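Local atomic coordinates of DocCel5: Type I dockerin repeat domain from A. cellulolyticus family 5 endoglucanase WP_010249057 S51I, L52N mutant (Acetivibrio cellulolyticus, PDB entry 5NRM), a protein that probably anchors a family 5 endoglucanase in the cellulosome by docking, as a calcium-binding type I dockerin, onto a cohesin of scaffoldin B. Residues I14-M19 / A53-Y58. Sequence-based numbering, arbitrary orientation.
Sequences IDFALM and AIMRMY. With CA (calcium ion), chain C.
In the hydrophobic core of this type I dockerin, Met55 reaches across from helix 49-59 to Asp15, Phe16 and Met19 of helix 13-23, a buried meeting that runs up to the calcium site of Asp4, Asp6, Asn8, Ser10 and Asp15. The first part of its chain is extended, with CG anti to N (chi1 -167°), and carries SD to 3.4 Å from the backbone N of Phe16; the bend at chi3 then turns the methyl CE aside, toward Asp15 CB. The same sulfur lies at the edge of the Phe16 ring, 5.3 Å from the centroid, a Met-aromatic contact made close to the ring plane. Beyond it, Met19 crosses the end of Met55; the two thioethers are modelled closer than normal van der Waals separation, so their exact placement is doubtful. The dockerin repeats its EF-hand-like calcium segment, and here the helices that follow the calcium loops of Asp4-Asp15 and Asp40-Asp51 pack nearly antiparallel, at 167° with segment axes 10.2 Å apart. Asp15 joins this core to its loop: its CB sits 4.0 Å from Met55 SD, while the carboxylate grips calcium with both oxygens, OD1 at 2.5 Å and OD2 at 2.4 Å. A water also binds the ion, and the N-H of Asn12 bonds to OD2, fixing the rotation of the carboxylate. Farther round the Phe16 ring from the Met55 sulfur, CZ is approached obliquely by Arg56 CB, 3.6 Å away. Phe52 stacks on Phe16, and Leu79 of the partner chain also packs against it. NH2 of the extended Arg56 makes a weak hydrogen bond to the backbone O of Phe64 of the partner chain.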
loop_
_atom_site.group_PDB
_atom_site.type_symbol
_atom_site.label_atom_id
_atom_site.label_comp_id
_atom_site.label_asym_id
_atom_site.label_seq_id
_atom_site.Cartn_x
_atom_site.Cartn_y
_atom_site.Cartn_z
ATOM N N ILE B 14 6.462 3.817 -6.454
ATOM C CA ILE B 14 7.544 3.780 -7.475
ATOM C C ILE B 14 8.627 4.857 -7.183
ATOM O O ILE B 14 9.808 4.565 -7.307
ATOM C CB ILE B 14 6.983 3.843 -8.906
ATOM C CG1 ILE B 14 6.199 2.506 -9.179
ATOM C CG2 ILE B 14 8.090 4.139 -9.879
ATOM C CD1 ILE B 14 5.447 2.442 -10.510
ATOM N N ASP B 15 8.235 6.038 -6.697
ATOM C CA ASP B 15 9.230 7.017 -6.206
ATOM C C ASP B 15 9.991 6.412 -5.021
ATOM O O ASP B 15 11.216 6.503 -4.946
ATOM C CB ASP B 15 8.533 8.298 -5.741
ATOM C CG ASP B 15 7.774 8.976 -6.866
ATOM O OD1 ASP B 15 8.403 9.361 -7.868
ATOM O OD2 ASP B 15 6.526 9.115 -6.748
ATOM N N PHE B 16 9.267 5.738 -4.101
ATOM C CA PHE B 16 9.935 5.088 -2.971
ATOM C C PHE B 16 10.946 4.040 -3.403
ATOM O O PHE B 16 12.032 3.977 -2.865
ATOM C CB PHE B 16 8.815 4.448 -2.162
ATOM C CG PHE B 16 9.148 3.889 -0.783
ATOM C CD1 PHE B 16 9.792 4.632 0.149
ATOM C CD2 PHE B 16 8.691 2.654 -0.437
ATOM C CE1 PHE B 16 9.992 4.132 1.421
ATOM C CE2 PHE B 16 8.914 2.128 0.847
ATOM C CZ PHE B 16 9.584 2.883 1.768
ATOM N N ALA B 17 10.585 3.239 -4.384
ATOM C CA ALA B 17 11.500 2.291 -4.979
ATOM C C ALA B 17 12.748 2.897 -5.639
ATOM O O ALA B 17 13.896 2.404 -5.488
ATOM C CB ALA B 17 10.768 1.405 -5.953
ATOM N N LEU B 18 12.543 3.970 -6.362
ATOM C CA LEU B 18 13.641 4.644 -6.974
ATOM C C LEU B 18 14.568 5.216 -5.908
ATOM O O LEU B 18 15.781 5.151 -6.046
ATOM C CB LEU B 18 13.178 5.766 -7.893
ATOM C CG LEU B 18 12.483 5.251 -9.179
ATOM C CD1 LEU B 18 11.747 6.342 -9.870
ATOM C CD2 LEU B 18 13.440 4.642 -10.192
ATOM N N MET B 19 14.004 5.778 -4.870
ATOM C CA MET B 19 14.833 6.234 -3.756
ATOM C C MET B 19 15.639 5.051 -3.145
ATOM O O MET B 19 16.785 5.188 -2.756
ATOM C CB MET B 19 13.984 6.823 -2.701
ATOM C CG MET B 19 13.349 8.101 -3.131
ATOM S SD MET B 19 12.435 8.832 -1.765
ATOM C CE MET B 19 13.864 9.290 -0.722
ATOM N N ALA B 53 13.182 6.910 4.852
ATOM C CA ALA B 53 12.325 6.724 6.024
ATOM C C ALA B 53 11.177 7.715 6.037
ATOM O O ALA B 53 10.050 7.335 6.385
ATOM C CB ALA B 53 13.119 6.822 7.319
ATOM N N ILE B 54 11.438 8.962 5.700
ATOM C CA ILE B 54 10.429 10.015 5.658
ATOM C C ILE B 54 9.386 9.763 4.555
ATOM O O ILE B 54 8.172 9.987 4.799
ATOM C CB ILE B 54 11.047 11.432 5.526
ATOM C CG1 ILE B 54 11.739 11.895 6.796
ATOM C CG2 ILE B 54 10.057 12.523 5.107
ATOM C CD1 ILE B 54 12.678 13.086 6.622
ATOM N N MET B 55 9.824 9.360 3.373
ATOM C CA MET B 55 8.881 9.052 2.304
ATOM C C MET B 55 7.951 7.937 2.774
ATOM O O MET B 55 6.727 7.967 2.435
ATOM C CB MET B 55 9.492 8.743 0.912
ATOM C CG MET B 55 8.359 8.743 -0.286
ATOM S SD MET B 55 9.248 8.229 -1.762
ATOM C CE MET B 55 9.608 9.979 -2.190
ATOM N N ARG B 56 8.494 6.934 3.486
ATOM C CA ARG B 56 7.663 5.823 3.987
ATOM C C ARG B 56 6.574 6.393 4.914
ATOM O O ARG B 56 5.408 6.038 4.777
ATOM C CB ARG B 56 8.484 4.718 4.720
ATOM C CG ARG B 56 7.612 3.576 5.337
ATOM C CD ARG B 56 8.476 2.376 5.829
ATOM N NE ARG B 56 7.733 1.281 6.551
ATOM C CZ ARG B 56 7.389 0.080 6.005
ATOM N NH1 ARG B 56 7.714 -0.257 4.707
ATOM N NH2 ARG B 56 6.720 -0.771 6.710
ATOM N N MET B 57 6.936 7.298 5.809
ATOM C CA MET B 57 5.947 7.909 6.723
ATOM C C MET B 57 4.880 8.640 5.927
ATOM O O MET B 57 3.707 8.561 6.237
ATOM C CB MET B 57 6.582 8.898 7.668
ATOM C CG MET B 57 7.483 8.244 8.670
ATOM S SD MET B 57 8.540 9.472 9.546
ATOM C CE MET B 57 7.415 10.806 9.982
ATOM N N TYR B 58 5.267 9.346 4.864
ATOM C CA TYR B 58 4.294 10.062 4.031
ATOM C C TYR B 58 3.322 9.106 3.327
ATOM O O TYR B 58 2.081 9.316 3.293
ATOM C CB TYR B 58 5.007 10.989 2.999
ATOM C CG TYR B 58 4.104 11.634 2.010
ATOM C CD1 TYR B 58 3.462 12.826 2.305
ATOM C CD2 TYR B 58 3.870 11.041 0.783
ATOM C CE1 TYR B 58 2.610 13.407 1.375
ATOM C CE2 TYR B 58 3.022 11.621 -0.132
ATOM C CZ TYR B 58 2.415 12.812 0.194
ATOM O OH TYR B 58 1.546 13.295 -0.761
HETATM CA CA CA C . 6.195 10.000 -8.943
HETATM O O HOH W 1 5.776 7.675 -9.407
#